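Local coordinates for uncharacterized protein YhfS (PDB 4J8L) that is of unknown function but carries pyridoxal 5'-phosphate covalently attached to a lysine and has the two-domain build of a PLP-dependent enzyme, at residues Cys26-Gly31 with Glu56-Asp61; Ala62-Ala67 with Gly182-Ala187; Ala68-Gly73 with Val203-Gly208; Ala137-His142 with Pro166-Asp171. All coordinates share one frame; numbering follows the deposited sequence.

Interaction 1 of 4, residues Cys26-Gly31 with Glu56-Asp61; sequences CRHFPG and EQVLAD
Arg27 reaches Asp61 with the end of its guanidinium, NH1 and NH2 together gripping the single oxygen OD1 in a salt bridge. NH1 stands 2.8 Å from Asp61 OD1 and NH2 2.9 Å from the same atom, both arriving on the syn side of the carboxylate. The planes of the two flat groups stand 87° apart, and both nitrogens share one oxygen, unlike the flat double bridge that would use both; the N-H directions are bent, 138° at the NH1 hydrogen. A bend at chi3 (-74°) swings NE out of the line of the Arg27 chain, and Asp23 takes a salt bridge from that NE, while Ser24 OG also bonds Asp61 OD1. Beside this bridge the His28 ring lies against helix 50-62, one face over the backbone of Gln57 and Val58. Its CE1 edge comes 3.5 Å from Asp61 OD1 in the ring plane, and CD2 meets Gln57 OE1 at 3.6 Å. His28 ND1 is instead bonded to Ser24 O, one turn back in its own helix, which fixes the turn of the ring. Val58 CG2 fits under the imidazole stem, 3.6 Å from His28 CB, the two side chains passing in opposite directions. The same methyl meets the rim of the buried Phe29 ring, at CE2 (4.1 Å), and Phe29 continues into an edge-to-face stack with Phe34. This is helix-helix packing: the C-terminal end of helix 11-28 rests on helix 50-62, with apolar contacts inside and a salt bridge at the margin.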
loop_
_atom_site.group_PDB
_atom_site.type_symbol
_atom_site.label_atom_id
_atom_site.label_comp_id
_atom_site.label_asym_id
_atom_site.label_seq_id
_atom_site.Cartn_x
_atom_site.Cartn_y
_atom_site.Cartn_z
ATOM N N CYS A 26 21.702 5.456 10.418
ATOM C CA CYS A 26 23.014 5.755 10.982
ATOM C C CYS A 26 23.220 7.255 11.170
ATOM O O CYS A 26 23.860 7.693 12.131
ATOM C CB CYS A 26 24.124 5.202 10.091
ATOM S SG CYS A 26 24.200 3.395 10.016
ATOM N N ARG A 27 22.679 8.038 10.245
ATOM C CA ARG A 27 22.914 9.475 10.252
ATOM C C ARG A 27 22.038 10.214 11.259
ATOM O O ARG A 27 22.267 11.389 11.547
ATOM C CB ARG A 27 22.730 10.040 8.843
ATOM C CG ARG A 27 23.949 9.813 7.960
ATOM C CD ARG A 27 23.812 10.479 6.597
ATOM N NE ARG A 27 22.893 9.762 5.733
ATOM C CZ ARG A 27 21.649 10.159 5.476
ATOM N NH1 ARG A 27 21.188 11.285 6.008
ATOM N NH2 ARG A 27 20.874 9.442 4.677
ATOM N N HIS A 28 21.043 9.515 11.798
ATOM C CA HIS A 28 20.107 10.111 12.749
ATOM C C HIS A 28 20.191 9.521 14.151
ATOM O O HIS A 28 19.668 10.114 15.094
ATOM C CB HIS A 28 18.665 9.998 12.232
ATOM C CG HIS A 28 18.389 10.871 11.051
ATOM N ND1 HIS A 28 18.649 10.480 9.754
ATOM C CD2 HIS A 28 17.905 12.135 10.975
ATOM C CE1 HIS A 28 18.329 11.465 8.930
ATOM N NE2 HIS A 28 17.870 12.475 9.645
ATOM N N PHE A 29 20.830 8.357 14.278
ATOM C CA PHE A 29 21.002 7.684 15.568
ATOM C C PHE A 29 22.471 7.342 15.794
ATOM O O PHE A 29 22.997 6.472 15.110
ATOM C CB PHE A 29 20.275 6.328 15.592
ATOM C CG PHE A 29 18.774 6.411 15.735
ATOM C CD1 PHE A 29 18.179 6.345 16.984
ATOM C CD2 PHE A 29 17.967 6.496 14.613
ATOM C CE1 PHE A 29 16.792 6.395 17.115
ATOM C CE2 PHE A 29 16.583 6.549 14.733
ATOM C CZ PHE A 29 15.996 6.494 15.986
ATOM N N PRO A 30 23.138 7.991 16.772
ATOM C CA PRO A 30 24.406 7.421 17.252
ATOM C C PRO A 30 24.122 5.972 17.659
ATOM O O PRO A 30 23.027 5.700 18.152
ATOM C CB PRO A 30 24.727 8.275 18.483
ATOM C CG PRO A 30 24.040 9.592 18.218
ATOM C CD PRO A 30 22.747 9.195 17.519
ATOM N N GLY A 31 25.063 5.060 17.435
ATOM C CA GLY A 31 24.802 3.641 17.650
ATOM C C GLY A 31 24.220 3.299 19.008
ATOM O O GLY A 31 23.276 2.513 19.108
ATOM N N GLU A 56 10.791 9.529 12.594
ATOM C CA GLU A 56 10.093 10.348 11.605
ATOM C C GLU A 56 11.085 11.081 10.702
ATOM O O GLU A 56 10.874 11.151 9.487
ATOM C CB GLU A 56 9.116 11.306 12.293
ATOM C CG GLU A 56 7.913 10.553 12.856
ATOM C CD GLU A 56 7.110 11.351 13.864
ATOM O OE1 GLU A 56 7.611 12.380 14.368
ATOM O OE2 GLU A 56 5.957 10.939 14.145
ATOM N N GLN A 57 12.179 11.578 11.284
ATOM C CA GLN A 57 13.230 12.212 10.496
ATOM C C GLN A 57 13.849 11.218 9.517
ATOM O O GLN A 57 14.136 11.561 8.370
ATOM C CB GLN A 57 14.309 12.825 11.405
ATOM C CG GLN A 57 13.814 14.066 12.154
ATOM C CD GLN A 57 14.780 14.524 13.218
ATOM O OE1 GLN A 57 15.848 13.940 13.390
ATOM N NE2 GLN A 57 14.414 15.578 13.941
ATOM N N VAL A 58 14.072 9.990 9.978
ATOM C CA VAL A 58 14.639 8.965 9.107
ATOM C C VAL A 58 13.687 8.652 7.956
ATOM O O VAL A 58 14.106 8.552 6.799
ATOM C CB VAL A 58 14.942 7.668 9.885
ATOM C CG1 VAL A 58 15.279 6.544 8.929
ATOM C CG2 VAL A 58 16.096 7.895 10.848
ATOM N N LEU A 59 12.410 8.490 8.276
ATOM C CA LEU A 59 11.415 8.214 7.237
ATOM C C LEU A 59 11.388 9.336 6.195
ATOM O O LEU A 59 11.371 9.072 4.992
ATOM C CB LEU A 59 10.021 8.042 7.838
ATOM C CG LEU A 59 9.835 6.817 8.723
ATOM C CD1 LEU A 59 8.381 6.698 9.153
ATOM C CD2 LEU A 59 10.278 5.584 7.983
ATOM N N ALA A 60 11.389 10.585 6.651
ATOM C CA ALA A 60 11.362 11.711 5.720
ATOM C C ALA A 60 12.578 11.675 4.806
ATOM O O ALA A 60 12.470 11.826 3.587
ATOM C CB ALA A 60 11.315 13.035 6.473
ATOM N N ASP A 61 13.743 11.466 5.411
ATOM C CA ASP A 61 14.985 11.424 4.670
ATOM C C ASP A 61 14.976 10.278 3.647
ATOM O O ASP A 61 15.310 10.476 2.485
ATOM C CB ASP A 61 16.153 11.290 5.654
ATOM C CG ASP A 61 17.499 11.372 4.979
ATOM O OD1 ASP A 61 18.454 10.748 5.488
ATOM O OD2 ASP A 61 17.604 12.069 3.948
#

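Interaction 2 of 4, residues Ala62-Ala67 with Gly182-Ala187; sequences AFHAQA and GCECGA
Glu184 reaches across to Phe63 and His64 with an extended side chain. Its CB leads to CG, which sits 3.1 Å from Phe63 O; chi1 of -58° sets CG anti to the carbonyl carbon, against this oxygen, and beyond it the chain is extended to CD. CD then lies in the plane of the Phe63 ring, off its edge, 4.0 Å from CD1. At the tip the two oxygens part: OE1 turns back to the backbone N of Ile181, and OE2 accepts the hydrogen bond of His64 ND1 at 2.8 Å. OE2 lies in the imidazole plane and is met on its anti side, with only 25° between ring and carboxylate planes. Cys183 SG adds an apolar contact, 4.0 Å from Phe63 CB, and a water donates to both His64 O and Cys183 O, bridging the backbones. His64, at positive phi, is the C' residue of the Schellman motif that ends helix 50-62, with Ala65 N bonded to Ala60 O. The contact lies at the protein surface, where the turn between helix 50-62 and strand 67-72 meets the 3-10 turn preceding strand 189-193; Val207 of strand 203-208 packs against Phe63, Ala65 and Cys183 alike.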
loop_
_atom_site.group_PDB
_atom_site.type_symbol
_atom_site.label_atom_id
_atom_site.label_comp_id
_atom_site.label_asym_id
_atom_site.label_seq_id
_atom_site.Cartn_x
_atom_site.Cartn_y
_atom_site.Cartn_z
ATOM N N ALA A 62 14.571 9.088 4.084
ATOM C CA ALA A 62 14.600 7.897 3.235
ATOM C C ALA A 62 13.659 8.016 2.043
ATOM O O ALA A 62 13.941 7.488 0.968
ATOM C CB ALA A 62 14.263 6.661 4.052
ATOM N N PHE A 63 12.551 8.725 2.231
ATOM C CA PHE A 63 11.592 8.919 1.144
ATOM C C PHE A 63 11.656 10.312 0.514
ATOM O O PHE A 63 10.688 10.775 -0.086
ATOM C CB PHE A 63 10.168 8.563 1.597
ATOM C CG PHE A 63 9.992 7.103 1.933
ATOM C CD1 PHE A 63 10.002 6.146 0.929
ATOM C CD2 PHE A 63 9.790 6.688 3.242
ATOM C CE1 PHE A 63 9.837 4.803 1.219
ATOM C CE2 PHE A 63 9.618 5.344 3.541
ATOM C CZ PHE A 63 9.648 4.398 2.527
ATOM N N HIS A 64 12.810 10.960 0.653
ATOM C CA HIS A 64 13.119 12.195 -0.067
ATOM C C HIS A 64 12.070 13.272 0.158
ATOM O O HIS A 64 11.644 13.959 -0.773
ATOM C CB HIS A 64 13.318 11.889 -1.552
ATOM C CG HIS A 64 14.331 10.817 -1.798
ATOM N ND1 HIS A 64 13.990 9.496 -1.992
ATOM C CD2 HIS A 64 15.685 10.862 -1.836
ATOM C CE1 HIS A 64 15.087 8.779 -2.161
ATOM N NE2 HIS A 64 16.128 9.587 -2.076
ATOM N N ALA A 65 11.667 13.408 1.414
ATOM C CA ALA A 65 10.628 14.343 1.805
ATOM C C ALA A 65 11.147 15.284 2.881
ATOM O O ALA A 65 12.176 15.027 3.506
ATOM C CB ALA A 65 9.401 13.587 2.309
ATOM N N GLN A 66 10.431 16.381 3.084
ATOM C CA GLN A 66 10.812 17.354 4.088
ATOM C C GLN A 66 10.578 16.845 5.506
ATOM O O GLN A 66 11.356 17.147 6.420
ATOM C CB GLN A 66 10.023 18.630 3.874
ATOM C CG GLN A 66 10.418 19.358 2.606
ATOM C CD GLN A 66 9.658 20.645 2.414
ATOM O OE1 GLN A 66 8.591 20.841 2.989
ATOM N NE2 GLN A 66 10.214 21.544 1.608
ATOM N N ALA A 67 9.506 16.080 5.684
ATOM C CA ALA A 67 9.060 15.716 7.022
ATOM C C ALA A 67 8.190 14.461 7.014
ATOM O O ALA A 67 7.747 14.000 5.961
ATOM C CB ALA A 67 8.300 16.874 7.648
ATOM N N GLY A 182 4.498 8.280 -3.765
ATOM C CA GLY A 182 3.924 9.567 -4.164
ATOM C C GLY A 182 4.784 10.782 -3.845
ATOM O O GLY A 182 5.037 11.612 -4.718
ATOM N N CYS A 183 5.246 10.894 -2.602
ATOM C CA CYS A 183 6.032 12.064 -2.203
ATOM C C CYS A 183 7.391 12.131 -2.896
ATOM O O CYS A 183 8.074 13.153 -2.821
ATOM C CB CYS A 183 6.217 12.123 -0.682
ATOM S SG CYS A 183 7.167 10.764 0.022
ATOM N N GLU A 184 7.785 11.048 -3.557
ATOM C CA GLU A 184 9.052 11.018 -4.279
ATOM C C GLU A 184 8.873 11.364 -5.750
ATOM O O GLU A 184 9.851 11.515 -6.480
ATOM C CB GLU A 184 9.721 9.646 -4.157
ATOM C CG GLU A 184 9.996 9.227 -2.725
ATOM C CD GLU A 184 10.640 7.856 -2.629
ATOM O OE1 GLU A 184 9.997 6.860 -3.035
ATOM O OE2 GLU A 184 11.791 7.779 -2.149
ATOM N N CYS A 185 7.625 11.483 -6.193
ATOM C CA CYS A 185 7.384 11.806 -7.596
ATOM C C CYS A 185 6.265 12.830 -7.815
ATOM O O CYS A 185 5.560 12.797 -8.831
ATOM C CB CYS A 185 7.149 10.535 -8.423
ATOM S SG CYS A 185 5.705 9.532 -7.963
ATOM N N GLY A 186 6.111 13.749 -6.867
ATOM C CA GLY A 186 5.243 14.890 -7.091
ATOM C C GLY A 186 4.147 15.191 -6.084
ATOM O O GLY A 186 3.597 16.292 -6.088
ATOM N N ALA A 187 3.816 14.233 -5.229
ATOM C CA ALA A 187 2.747 14.430 -4.253
ATOM C C ALA A 187 3.188 15.321 -3.098
ATOM O O ALA A 187 4.370 15.342 -2.718
ATOM C CB ALA A 187 2.250 13.081 -3.711
HETATM O O HOH W 1 9.063 15.252 -1.170
#

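Interaction 3 of 4, residues Ala68-Gly73 with Val203-Gly208; sequences AALVQG and VGAVVG
Ala68 opens the pairing opposite Val207, a non-hydrogen-bonded antiparallel pair in which Ala68 CB touches Val207 CG2 at 4.0 Å. The CA-H of Ala68 also leans on Val206 O, 3.2 Å from CA. Next, Ala69 and Val206 form a hydrogen-bonded pair: Ala69 N gives to Val206 O and Val206 N returns a bond to Ala69 O, both 2.9 Å. Their side chains face the opposite way from those of Ala68 and Val207, against Ile213 of helix 210-219. Leu70 then turns back to the Ala68 side. With CG anti to the carbonyl carbon (chi1 -65°) and the chain extended to CD1, its other methyl, CD2, hangs over the neighbouring strand, 3.9 Å from Ala205 CB and 4.2 Å from Val203 CG1. Strand 67-72 is an edge strand of the seven-stranded mixed sheet at the heart of the large domain in PLP enzymes of the aminotransferase fold, and strand 203-208, antiparallel to both its neighbours, joins it to strand 189-193. Helix 50-62 covers the Leu70 face through Val55 and Leu59, and Glu56 takes the Leu70 N-H, which points away from strand 203-208. Val71 follows with a second hydrogen-bonded pair, to Gly204, in which Val71 N approaches Gly204 O from above the carbonyl plane, 37° out. Val71 CG2 rests 3.9 Å from Gly204 O, over a residue with no side chain of its own.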
loop_
_atom_site.group_PDB
_atom_site.type_symbol
_atom_site.label_atom_id
_atom_site.label_comp_id
_atom_site.label_asym_id
_atom_site.label_seq_id
_atom_site.Cartn_x
_atom_site.Cartn_y
_atom_site.Cartn_z
ATOM N N ALA A 68 7.956 13.908 8.200
ATOM C CA ALA A 68 7.046 12.778 8.343
ATOM C C ALA A 68 6.391 12.758 9.717
ATOM O O ALA A 68 6.913 13.320 10.680
ATOM C CB ALA A 68 7.776 11.458 8.086
ATOM N N ALA A 69 5.231 12.117 9.802
ATOM C CA ALA A 69 4.575 11.905 11.086
ATOM C C ALA A 69 4.013 10.502 11.138
ATOM O O ALA A 69 3.346 10.064 10.202
ATOM C CB ALA A 69 3.456 12.922 11.300
ATOM N N LEU A 70 4.278 9.797 12.232
ATOM C CA LEU A 70 3.604 8.527 12.485
ATOM C C LEU A 70 2.294 8.834 13.210
ATOM O O LEU A 70 2.242 9.735 14.060
ATOM C CB LEU A 70 4.502 7.604 13.330
ATOM C CG LEU A 70 5.792 7.161 12.629
ATOM C CD1 LEU A 70 6.673 6.310 13.566
ATOM C CD2 LEU A 70 5.456 6.383 11.371
ATOM N N VAL A 71 1.227 8.123 12.843
ATOM C CA VAL A 71 -0.096 8.379 13.405
ATOM C C VAL A 71 -0.806 7.064 13.757
ATOM O O VAL A 71 -0.476 5.993 13.230
ATOM C CB VAL A 71 -1.005 9.157 12.422
ATOM C CG1 VAL A 71 -0.378 10.508 12.040
ATOM C CG2 VAL A 71 -1.272 8.318 11.179
ATOM N N GLN A 72 -1.785 7.157 14.647
ATOM C CA GLN A 72 -2.646 6.028 14.964
ATOM C C GLN A 72 -3.612 5.757 13.814
ATOM O O GLN A 72 -3.865 6.629 12.964
ATOM C CB GLN A 72 -3.453 6.302 16.237
ATOM C CG GLN A 72 -2.607 6.593 17.474
ATOM C CD GLN A 72 -1.973 5.333 18.070
ATOM O OE1 GLN A 72 -1.938 4.259 17.444
ATOM N NE2 GLN A 72 -1.478 5.459 19.299
ATOM N N GLY A 73 -4.164 4.549 13.791
ATOM C CA GLY A 73 -5.142 4.203 12.772
ATOM C C GLY A 73 -4.563 3.632 11.486
ATOM O O GLY A 73 -5.296 3.439 10.509
ATOM N N VAL A 203 -0.184 1.476 13.362
ATOM C CA VAL A 203 0.688 2.600 13.044
ATOM C C VAL A 203 0.717 2.904 11.555
ATOM O O VAL A 203 0.978 2.024 10.735
ATOM C CB VAL A 203 2.117 2.343 13.558
ATOM C CG1 VAL A 203 3.016 3.555 13.272
ATOM C CG2 VAL A 203 2.066 2.048 15.048
ATOM N N GLY A 204 0.419 4.159 11.217
ATOM C CA GLY A 204 0.489 4.620 9.843
ATOM C C GLY A 204 1.502 5.737 9.717
ATOM O O GLY A 204 1.964 6.272 10.720
ATOM N N ALA A 205 1.860 6.081 8.485
ATOM C CA ALA A 205 2.830 7.145 8.245
ATOM C C ALA A 205 2.300 8.145 7.236
ATOM O O ALA A 205 1.709 7.760 6.234
ATOM C CB ALA A 205 4.149 6.549 7.749
ATOM N N VAL A 206 2.516 9.432 7.505
ATOM C CA VAL A 206 2.305 10.464 6.494
ATOM C C VAL A 206 3.677 11.062 6.225
ATOM O O VAL A 206 4.376 11.442 7.154
ATOM C CB VAL A 206 1.357 11.558 6.978
ATOM C CG1 VAL A 206 1.087 12.562 5.858
ATOM C CG2 VAL A 206 0.036 10.947 7.445
ATOM N N VAL A 207 4.077 11.128 4.957
ATOM C CA VAL A 207 5.434 11.555 4.622
ATOM C C VAL A 207 5.356 12.590 3.504
ATOM O O VAL A 207 4.743 12.340 2.472
ATOM C CB VAL A 207 6.290 10.356 4.138
ATOM C CG1 VAL A 207 7.732 10.799 3.876
ATOM C CG2 VAL A 207 6.260 9.193 5.157
ATOM N N GLY A 208 5.957 13.756 3.704
ATOM C CA GLY A 208 5.944 14.760 2.655
ATOM C C GLY A 208 6.306 16.156 3.109
ATOM O O GLY A 208 7.199 16.339 3.927
#

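Interaction 4 of 4, residues Ala137-His142 with Pro166-Asp171; sequences AALVQH and PALTDD
Ala138 N donates to Pro166 O, the first of five backbone hydrogen bonds that hold two parallel strands. Leu168 N donates to Ala138 O, Val140 N to Leu168 O, Asp170 N to Val140 O and His142 N to Asp170 O, all within 2.8-3.0 Å. Apolar contacts come from the leucines, which lie side by side and point the same way, Leu139 CD1 3.7 Å from Leu168 CD2. On the opposite face Val140 CB meets Thr169 CG2 at 4.2 Å. Polar side chains gather at the C-terminal ends. His142 ND1 donates to the anti lone pair of Asp171 OD1 (2.9 Å), its ring and the carboxylate 75° apart, while Thr169 OG1 gives a bond to Asp171 OD2 (2.7 Å). Gly182 N and Ser190 OG also bond this buried carboxylate, one to each oxygen. Asp170 lies beside Gln141; its OD1 pairs with Asn172, and its OD2 lies close to N1 of the cofactor on Lys196, a pair whose bonding is not decided but whose place is consistent with the aspartate facing the pyridine nitrogen in fold-type I PLP enzymes. In this beta-alpha-beta unit helix 153-162 covers Ala138 and Val140, while helix 74-86 covers Leu139, Leu168 and Asp170; strands 92-96 and 189-193 flank the pair.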
loop_
_atom_site.group_PDB
_atom_site.type_symbol
_atom_site.label_atom_id
_atom_site.label_comp_id
_atom_site.label_asym_id
_atom_site.label_seq_id
_atom_site.Cartn_x
_atom_site.Cartn_y
_atom_site.Cartn_z
ATOM N N ALA A 137 -8.292 19.877 -3.439
ATOM C CA ALA A 137 -7.209 18.917 -3.310
ATOM C C ALA A 137 -7.531 17.690 -4.159
ATOM O O ALA A 137 -8.645 17.563 -4.687
ATOM C CB ALA A 137 -7.009 18.519 -1.844
ATOM N N ALA A 138 -6.553 16.799 -4.295
ATOM C CA ALA A 138 -6.741 15.556 -5.034
ATOM C C ALA A 138 -6.190 14.375 -4.249
ATOM O O ALA A 138 -5.195 14.501 -3.544
ATOM C CB ALA A 138 -6.069 15.633 -6.402
ATOM N N LEU A 139 -6.847 13.229 -4.378
ATOM C CA LEU A 139 -6.337 11.989 -3.817
ATOM C C LEU A 139 -6.036 11.045 -4.965
ATOM O O LEU A 139 -6.860 10.852 -5.859
ATOM C CB LEU A 139 -7.357 11.359 -2.862
ATOM C CG LEU A 139 -6.917 10.051 -2.184
ATOM C CD1 LEU A 139 -7.337 10.012 -0.719
ATOM C CD2 LEU A 139 -7.489 8.849 -2.921
ATOM N N VAL A 140 -4.849 10.452 -4.947
ATOM C CA VAL A 140 -4.475 9.522 -6.003
ATOM C C VAL A 140 -4.069 8.197 -5.380
ATOM O O VAL A 140 -3.196 8.159 -4.512
ATOM C CB VAL A 140 -3.308 10.063 -6.862
ATOM C CG1 VAL A 140 -3.075 9.158 -8.066
ATOM C CG2 VAL A 140 -3.577 11.507 -7.308
ATOM N N GLN A 141 -4.711 7.110 -5.801
ATOM C CA GLN A 141 -4.312 5.800 -5.291
ATOM C C GLN A 141 -3.160 5.256 -6.122
ATOM O O GLN A 141 -3.189 5.298 -7.350
ATOM C CB GLN A 141 -5.487 4.812 -5.277
ATOM C CG GLN A 141 -5.125 3.471 -4.637
ATOM C CD GLN A 141 -6.321 2.597 -4.350
ATOM O OE1 GLN A 141 -7.416 3.087 -4.063
ATOM N NE2 GLN A 141 -6.123 1.287 -4.426
ATOM N N HIS A 142 -2.139 4.742 -5.438
ATOM C CA HIS A 142 -0.966 4.203 -6.113
ATOM C C HIS A 142 -1.267 2.837 -6.753
ATOM O O HIS A 142 -1.056 2.639 -7.953
ATOM C CB HIS A 142 0.209 4.116 -5.126
ATOM C CG HIS A 142 1.546 3.980 -5.788
ATOM N ND1 HIS A 142 2.713 4.447 -5.217
ATOM C CD2 HIS A 142 1.904 3.424 -6.973
ATOM C CE1 HIS A 142 3.729 4.196 -6.025
ATOM N NE2 HIS A 142 3.265 3.573 -7.095
ATOM N N PRO A 166 -3.201 20.641 -4.576
ATOM C CA PRO A 166 -2.458 19.810 -3.619
ATOM C C PRO A 166 -2.875 18.355 -3.753
ATOM O O PRO A 166 -4.069 18.078 -3.907
ATOM C CB PRO A 166 -2.899 20.358 -2.262
ATOM C CG PRO A 166 -3.351 21.754 -2.539
ATOM C CD PRO A 166 -3.972 21.702 -3.904
ATOM N N ALA A 167 -1.914 17.437 -3.703
ATOM C CA ALA A 167 -2.210 16.035 -3.946
ATOM C C ALA A 167 -1.696 15.126 -2.840
ATOM O O ALA A 167 -0.554 15.249 -2.391
ATOM C CB ALA A 167 -1.650 15.594 -5.290
ATOM N N LEU A 168 -2.559 14.210 -2.415
ATOM C CA LEU A 168 -2.183 13.168 -1.468
ATOM C C LEU A 168 -2.187 11.830 -2.184
ATOM O O LEU A 168 -3.099 11.544 -2.955
ATOM C CB LEU A 168 -3.193 13.129 -0.323
ATOM C CG LEU A 168 -3.053 12.048 0.748
ATOM C CD1 LEU A 168 -3.538 12.612 2.066
ATOM C CD2 LEU A 168 -3.844 10.779 0.391
ATOM N N THR A 169 -1.181 11.000 -1.927
ATOM C CA THR A 169 -1.212 9.649 -2.463
ATOM C C THR A 169 -1.460 8.609 -1.382
ATOM O O THR A 169 -0.956 8.703 -0.260
ATOM C CB THR A 169 0.069 9.287 -3.237
ATOM O OG1 THR A 169 1.215 9.538 -2.412
ATOM C CG2 THR A 169 0.164 10.109 -4.518
ATOM N N ASP A 170 -2.255 7.614 -1.755
ATOM C CA ASP A 170 -2.502 6.420 -0.962
ATOM C C ASP A 170 -1.539 5.382 -1.519
ATOM O O ASP A 170 -1.771 4.816 -2.582
ATOM C CB ASP A 170 -3.963 5.999 -1.188
ATOM C CG ASP A 170 -4.322 4.659 -0.545
ATOM O OD1 ASP A 170 -3.430 3.921 -0.082
ATOM O OD2 ASP A 170 -5.524 4.331 -0.530
ATOM N N ASP A 171 -0.453 5.129 -0.796
ATOM C CA ASP A 171 0.642 4.302 -1.307
ATOM C C ASP A 171 0.632 2.886 -0.743
ATOM O O ASP A 171 1.606 2.146 -0.921
ATOM C CB ASP A 171 1.998 4.959 -0.998
ATOM C CG ASP A 171 2.203 6.260 -1.759
ATOM O OD1 ASP A 171 2.516 6.193 -2.962
ATOM O OD2 ASP A 171 2.057 7.347 -1.151
#

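How the interactions relate
From the N terminus, interaction 1 closes a short loop by bringing the end of helix 11-28 onto helix 50-62, before any other contact opens. The chain then runs through the turn of interaction 2 into the edge strand of interaction 3; Glu56, by a hydrogen bond, and Leu59, by packing, tie helix 50-62 to this strand. Interactions 2 and 3 close long loops of more than 110 residues and cross, their segments alternating along the chain. Interaction 4 falls within both and closes a 23-residue loop, the beta-alpha-beta unit through helix 153-162, in the same sheet as interaction 3. It touches interaction 2 through Asp171 and Gly182, but stays about 6 Å from interaction 3 at the nearest atoms.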